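Local coordinates for putative mandelate racemase (Zymomonas mobilis, PDB 2OX4), which probably works as a magnesium-binding lyase, possibly a dehydratase, of the mandelate racemase branch of the enolase superfamily, at residues I237-E242 / N337-E342; T298-I303 / V314-A319. All coordinates share one frame; numbering follows the deposited sequence.

Overall arrangement
Both interactions lie in the barrel of the enolase-type C-terminal domain, with their centres about 13 Å apart. Along the chain the order is 237-242, 298-303, 314-319, 337-342, so interaction 2 is nested inside the long loop closed by interaction 1. Interaction 1 spans the barrel interior between strand 237-241 and the chain entering strand 341-344; interaction 2 packs helix 296-309 against strand 313-314 and the loop leaving it. They join where 314-319 runs beside 337-342: Cys339 N probably donates to Val314 O (2.8 Å), and Val318 N probably to Glu342 OE1 (3.2 Å). Outer helix packing is thereby connected, through one strand and its loop, to the magnesium-bearing centre.

Interaction 1: I237-E242 / N337-E342; sequences IFFYEE and NFCIHE. With MG (magnesium ion), chain O.
Cys339 reaches across the barrel interior to two phenylalanines at once: its SG lies 4.1 Å from Phe238 CE2 and 4.1 Å from Phe239 CE2. Both are sulfur-aromatic contacts of oblique approach, and the SG gets there because it swings away from its own backbone N (chi1 176°). Phe239 CE2 also meets Ile340 CG2 at 4.2 Å, the methyl arriving at the ring edge.

Two residues on from Phe239, Glu241 carries the segment to the metal. From CB its chain runs extended (chi2 178°), bringing CG to 4.1 Å from the magnesium ion; CD follows at 3.2 Å and OE2 binds the magnesium ion at 2.1 Å. The other oxygen, OE1, turns to a salt bridge with Lys166, which also pairs with Glu342 OE2. Water 1 donates to both carboxylates, closely to Glu342 OE1 and at longer range to Glu241 OE2, while Glu215 and Glu267 complete the protein ligands. Three waters fill the remaining metal positions; one of them, water 3, donates to Glu342 OE2 at 3.2 Å. The contact thus joins an apolar sulfur-and-ring cluster, earlier on strand 237-241, to a carboxylate cluster at its C-terminal end, held by magnesium, water and a shared lysine.

Interaction 2: T298-I303 / V314-A319; sequences TEFKKI and VQAHVA
Within a beta-alpha-beta unit of the barrel, in which helix 296-309 lies between the parallel neighbours 286-287 and 313-314, Phe300 packs on Val314 and Ala316. One aromatic side chain carries the helix side of the contact. Its CG stands opposite the backbone N about the first side-chain bond (chi1 -177°), which sends the ring from the helix toward the barrel wall. The far end of that ring does the touching: CZ meets Val314 CG1 at 3.7 Å, and the adjoining CE1 meets Ala316 CB at 3.9 Å. The side chains of Phe300 and Val314 run antiparallel past each other, and both methyls approach the ring obliquely; all three residues are buried. Pro289, just beyond the preceding strand, also touches the Phe300 ring.

Between the two apolar partners, Gln315 turns its CB away from the helix. Its amide is fixed by a nearly straight bond, NE2 to Ala316 O at 2.9 Å with an angle of 176° at the hydrogen; the acceptor lies in the Gln315 amide plane, but the donor stands well above the carbonyl plane, 59° out of it. Gln315 OE1 is in turn hydrogen-bonded to Gln288 and Tyr129. The next residue, His317, extends its imidazole to the side remote from the helix, and its ND1 is hydrogen-bonded to Asp290. Such a pairing of a histidine after the seventh barrel strand with an aspartate after the sixth is consistent with the His-Asp dyad of the mandelate racemase group, mounted on the helix-backed wall of an enolase-type barrel.

Interaction 1: I237-E242 / N337-E342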
loop_
_atom_site.group_PDB
_atom_site.type_symbol
_atom_site.label_atom_id
_atom_site.label_comp_id
_atom_site.label_asym_id
_atom_site.label_seq_id
_atom_site.Cartn_x
_atom_site.Cartn_y
_atom_site.Cartn_z
ATOM N N ILE C 237 -30.790 -9.776 5.219
ATOM C CA ILE C 237 -30.921 -8.338 5.433
ATOM C C ILE C 237 -30.540 -7.624 4.140
ATOM O O ILE C 237 -29.496 -7.901 3.564
ATOM C CB ILE C 237 -30.020 -7.888 6.621
ATOM C CG1 ILE C 237 -30.371 -8.684 7.883
ATOM C CG2 ILE C 237 -30.093 -6.374 6.858
ATOM C CD1 ILE C 237 -31.841 -8.600 8.277
ATOM N N PHE C 238 -31.405 -6.719 3.680
ATOM C CA PHE C 238 -31.258 -6.085 2.376
ATOM C C PHE C 238 -30.014 -5.179 2.387
ATOM O O PHE C 238 -29.132 -5.301 1.539
ATOM C CB PHE C 238 -32.513 -5.249 2.085
ATOM C CG PHE C 238 -32.665 -4.851 0.651
ATOM C CD1 PHE C 238 -32.761 -5.817 -0.352
ATOM C CD2 PHE C 238 -32.722 -3.512 0.299
ATOM C CE1 PHE C 238 -32.911 -5.450 -1.679
ATOM C CE2 PHE C 238 -32.864 -3.125 -1.042
ATOM C CZ PHE C 238 -32.960 -4.091 -2.028
ATOM N N PHE C 239 -29.961 -4.280 3.361
ATOM C CA PHE C 239 -28.726 -3.593 3.713
ATOM C C PHE C 239 -28.752 -3.115 5.155
ATOM O O PHE C 239 -29.784 -3.206 5.822
ATOM C CB PHE C 239 -28.310 -2.503 2.689
ATOM C CG PHE C 239 -29.328 -1.405 2.436
ATOM C CD1 PHE C 239 -29.510 -0.369 3.357
ATOM C CD2 PHE C 239 -30.042 -1.360 1.243
ATOM C CE1 PHE C 239 -30.415 0.674 3.106
ATOM C CE2 PHE C 239 -30.957 -0.321 0.990
ATOM C CZ PHE C 239 -31.140 0.691 1.930
ATOM N N TYR C 240 -27.612 -2.615 5.622
ATOM C CA TYR C 240 -27.325 -2.439 7.043
ATOM C C TYR C 240 -26.750 -1.036 7.142
ATOM O O TYR C 240 -25.658 -0.768 6.607
ATOM C CB TYR C 240 -26.274 -3.494 7.427
ATOM C CG TYR C 240 -25.959 -3.700 8.905
ATOM C CD1 TYR C 240 -26.885 -3.412 9.910
ATOM C CD2 TYR C 240 -24.720 -4.245 9.279
ATOM C CE1 TYR C 240 -26.563 -3.635 11.273
ATOM C CE2 TYR C 240 -24.393 -4.466 10.614
ATOM C CZ TYR C 240 -25.315 -4.162 11.603
ATOM O OH TYR C 240 -24.980 -4.398 12.912
ATOM N N GLU C 241 -27.500 -0.142 7.782
ATOM C CA GLU C 241 -27.323 1.312 7.628
ATOM C C GLU C 241 -26.707 1.969 8.870
ATOM O O GLU C 241 -27.119 1.685 10.007
ATOM C CB GLU C 241 -28.667 1.991 7.287
ATOM C CG GLU C 241 -28.645 3.509 7.472
ATOM C CD GLU C 241 -29.946 4.206 7.095
ATOM O OE1 GLU C 241 -30.804 3.569 6.452
ATOM O OE2 GLU C 241 -30.096 5.409 7.433
ATOM N N GLU C 242 -25.739 2.865 8.633
ATOM C CA GLU C 242 -25.113 3.692 9.671
ATOM C C GLU C 242 -24.649 2.887 10.884
ATOM O O GLU C 242 -25.140 3.065 12.000
ATOM C CB GLU C 242 -26.011 4.857 10.080
ATOM C CG GLU C 242 -26.010 6.030 9.085
ATOM C CD GLU C 242 -25.989 7.376 9.800
ATOM O OE1 GLU C 242 -26.993 7.697 10.468
ATOM O OE2 GLU C 242 -24.977 8.109 9.699
ATOM N N ASN C 337 -28.280 4.857 -11.265
ATOM C CA ASN C 337 -27.908 3.952 -10.182
ATOM C C ASN C 337 -28.774 4.128 -8.929
ATOM O O ASN C 337 -28.278 4.235 -7.820
ATOM C CB ASN C 337 -26.387 4.006 -9.861
ATOM C CG ASN C 337 -25.877 5.427 -9.512
ATOM O OD1 ASN C 337 -26.394 6.424 -10.010
ATOM N ND2 ASN C 337 -24.831 5.504 -8.666
ATOM N N PHE C 338 -30.086 4.158 -9.117
ATOM C CA PHE C 338 -31.032 4.283 -8.010
ATOM C C PHE C 338 -31.326 2.911 -7.398
ATOM O O PHE C 338 -31.530 1.941 -8.126
ATOM C CB PHE C 338 -32.334 4.925 -8.541
ATOM C CG PHE C 338 -33.509 4.832 -7.594
ATOM C CD1 PHE C 338 -33.589 5.661 -6.482
ATOM C CD2 PHE C 338 -34.549 3.940 -7.848
ATOM C CE1 PHE C 338 -34.690 5.594 -5.616
ATOM C CE2 PHE C 338 -35.648 3.860 -6.992
ATOM C CZ PHE C 338 -35.716 4.688 -5.878
ATOM N N CYS C 339 -31.360 2.834 -6.062
ATOM C CA CYS C 339 -31.676 1.587 -5.354
ATOM C C CYS C 339 -33.173 1.527 -4.960
ATOM O O CYS C 339 -33.930 0.666 -5.435
ATOM C CB CYS C 339 -30.803 1.459 -4.090
ATOM S SG CYS C 339 -31.196 0.002 -3.105
ATOM N N ILE C 340 -33.585 2.456 -4.106
ATOM C CA ILE C 340 -34.907 2.408 -3.447
ATOM C C ILE C 340 -35.145 3.771 -2.786
ATOM O O ILE C 340 -34.187 4.516 -2.527
ATOM C CB ILE C 340 -34.996 1.235 -2.428
ATOM C CG1 ILE C 340 -36.455 0.950 -2.036
ATOM C CG2 ILE C 340 -34.063 1.455 -1.218
ATOM C CD1 ILE C 340 -36.630 -0.335 -1.239
ATOM N N HIS C 341 -36.408 4.127 -2.569
ATOM C CA HIS C 341 -36.749 5.415 -1.952
ATOM C C HIS C 341 -37.232 5.237 -0.503
ATOM O O HIS C 341 -38.048 4.364 -0.207
ATOM C CB HIS C 341 -37.812 6.152 -2.783
ATOM C CG HIS C 341 -38.235 7.457 -2.178
ATOM N ND1 HIS C 341 -37.630 8.653 -2.496
ATOM C CD2 HIS C 341 -39.176 7.747 -1.247
ATOM C CE1 HIS C 341 -38.187 9.626 -1.798
ATOM N NE2 HIS C 341 -39.129 9.104 -1.031
ATOM N N GLU C 342 -36.717 6.071 0.393
ATOM C CA GLU C 342 -37.093 6.040 1.798
ATOM C C GLU C 342 -38.347 6.875 2.011
ATOM O O GLU C 342 -38.359 8.084 1.727
ATOM C CB GLU C 342 -35.978 6.633 2.654
ATOM C CG GLU C 342 -36.358 6.704 4.120
ATOM C CD GLU C 342 -35.237 7.204 5.013
ATOM O OE1 GLU C 342 -34.336 7.938 4.536
ATOM O OE2 GLU C 342 -35.276 6.864 6.210
HETATM MG MG MG O . -30.757 6.750 8.892
HETATM O O HOH W 1 -31.689 6.798 4.953
HETATM O O HOH W 2 -29.160 6.470 10.398
HETATM O O HOH W 3 -32.529 7.243 7.888
HETATM O O HOH W 4 -31.671 8.292 10.432
#

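Interaction 2: T298-I303 / V314-A319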
loop_
_atom_site.group_PDB
_atom_site.type_symbol
_atom_site.label_atom_id
_atom_site.label_comp_id
_atom_site.label_asym_id
_atom_site.label_seq_id
_atom_site.Cartn_x
_atom_site.Cartn_y
_atom_site.Cartn_z
ATOM N N THR C 298 -27.228 19.884 -7.219
ATOM C CA THR C 298 -25.961 20.028 -7.949
ATOM C C THR C 298 -24.949 18.989 -7.461
ATOM O O THR C 298 -24.323 18.263 -8.258
ATOM C CB THR C 298 -25.419 21.467 -7.792
ATOM O OG1 THR C 298 -26.336 22.379 -8.406
ATOM C CG2 THR C 298 -24.039 21.627 -8.455
ATOM N N GLU C 299 -24.821 18.890 -6.146
ATOM C CA GLU C 299 -23.821 18.002 -5.556
ATOM C C GLU C 299 -24.305 16.562 -5.452
ATOM O O GLU C 299 -23.520 15.631 -5.633
ATOM C CB GLU C 299 -23.367 18.532 -4.192
ATOM C CG GLU C 299 -22.079 17.880 -3.661
ATOM C CD GLU C 299 -20.814 18.398 -4.321
ATOM O OE1 GLU C 299 -20.889 19.197 -5.276
ATOM O OE2 GLU C 299 -19.715 18.008 -3.864
ATOM N N PHE C 300 -25.589 16.366 -5.155
ATOM C CA PHE C 300 -26.184 15.013 -5.159
ATOM C C PHE C 300 -25.851 14.300 -6.467
ATOM O O PHE C 300 -25.433 13.142 -6.465
ATOM C CB PHE C 300 -27.701 15.095 -5.035
ATOM C CG PHE C 300 -28.396 13.755 -4.971
ATOM C CD1 PHE C 300 -28.773 13.219 -3.737
ATOM C CD2 PHE C 300 -28.730 13.054 -6.136
ATOM C CE1 PHE C 300 -29.452 12.002 -3.661
ATOM C CE2 PHE C 300 -29.384 11.811 -6.063
ATOM C CZ PHE C 300 -29.749 11.295 -4.828
ATOM N N LYS C 301 -26.041 15.000 -7.580
ATOM C CA LYS C 301 -25.769 14.437 -8.897
ATOM C C LYS C 301 -24.306 14.034 -9.032
ATOM O O LYS C 301 -23.994 12.936 -9.496
ATOM C CB LYS C 301 -26.143 15.436 -9.995
ATOM C CG LYS C 301 -26.379 14.802 -11.356
ATOM C CD LYS C 301 -27.290 15.663 -12.216
ATOM C CE LYS C 301 -26.811 15.705 -13.658
ATOM N NZ LYS C 301 -26.763 14.347 -14.266
ATOM N N LYS C 302 -23.409 14.927 -8.626
ATOM C CA LYS C 302 -21.966 14.644 -8.667
ATOM C C LYS C 302 -21.578 13.441 -7.807
ATOM O O LYS C 302 -20.746 12.617 -8.207
ATOM C CB LYS C 302 -21.159 15.893 -8.270
ATOM C CG LYS C 302 -21.428 17.105 -9.199
ATOM C CD LYS C 302 -20.643 18.373 -8.810
ATOM C CE LYS C 302 -21.072 19.554 -9.713
ATOM N NZ LYS C 302 -20.347 20.816 -9.374
ATOM N N ILE C 303 -22.193 13.332 -6.637
ATOM C CA ILE C 303 -21.932 12.190 -5.752
ATOM C C ILE C 303 -22.441 10.901 -6.380
ATOM O O ILE C 303 -21.713 9.914 -6.443
ATOM C CB ILE C 303 -22.559 12.380 -4.346
ATOM C CG1 ILE C 303 -21.880 13.554 -3.626
ATOM C CG2 ILE C 303 -22.434 11.081 -3.527
ATOM C CD1 ILE C 303 -22.737 14.182 -2.503
ATOM N N VAL C 314 -27.870 4.227 -5.033
ATOM C CA VAL C 314 -28.222 5.417 -4.279
ATOM C C VAL C 314 -29.642 5.311 -3.728
ATOM O O VAL C 314 -30.573 4.925 -4.439
ATOM C CB VAL C 314 -28.101 6.702 -5.144
ATOM C CG1 VAL C 314 -28.292 7.943 -4.273
ATOM C CG2 VAL C 314 -26.744 6.750 -5.865
ATOM N N GLN C 315 -29.797 5.649 -2.454
ATOM C CA GLN C 315 -31.123 5.937 -1.887
ATOM C C GLN C 315 -31.011 7.272 -1.168
ATOM O O GLN C 315 -30.322 7.352 -0.163
ATOM C CB GLN C 315 -31.507 4.839 -0.864
ATOM C CG GLN C 315 -32.720 5.211 0.051
ATOM C CD GLN C 315 -32.381 5.177 1.531
ATOM O OE1 GLN C 315 -32.127 4.114 2.102
ATOM N NE2 GLN C 315 -32.375 6.345 2.160
ATOM N N ALA C 316 -31.677 8.315 -1.661
ATOM C CA ALA C 316 -31.625 9.597 -0.976
ATOM C C ALA C 316 -32.109 9.399 0.459
ATOM O O ALA C 316 -33.101 8.708 0.698
ATOM C CB ALA C 316 -32.463 10.639 -1.679
ATOM N N HIS C 317 -31.402 9.993 1.406
ATOM C CA HIS C 317 -31.946 10.123 2.752
ATOM C C HIS C 317 -33.034 11.179 2.737
ATOM O O HIS C 317 -32.804 12.314 2.300
ATOM C CB HIS C 317 -30.863 10.513 3.746
ATOM C CG HIS C 317 -31.388 10.801 5.115
ATOM N ND1 HIS C 317 -31.624 12.084 5.563
ATOM C CD2 HIS C 317 -31.729 9.976 6.133
ATOM C CE1 HIS C 317 -32.091 12.035 6.798
ATOM N NE2 HIS C 317 -32.164 10.769 7.167
ATOM N N VAL C 318 -34.219 10.803 3.210
ATOM C CA VAL C 318 -35.358 11.721 3.200
ATOM C C VAL C 318 -36.032 11.696 4.564
ATOM O O VAL C 318 -36.559 10.660 4.984
ATOM C CB VAL C 318 -36.399 11.339 2.110
ATOM C CG1 VAL C 318 -37.522 12.383 2.059
ATOM C CG2 VAL C 318 -35.727 11.243 0.746
ATOM N N ALA C 319 -36.002 12.833 5.253
ATOM C CA ALA C 319 -36.494 12.906 6.638
ATOM C C ALA C 319 -36.779 14.331 7.060
ATOM O O ALA C 319 -36.291 14.789 8.100
ATOM C CB ALA C 319 -35.508 12.247 7.616
#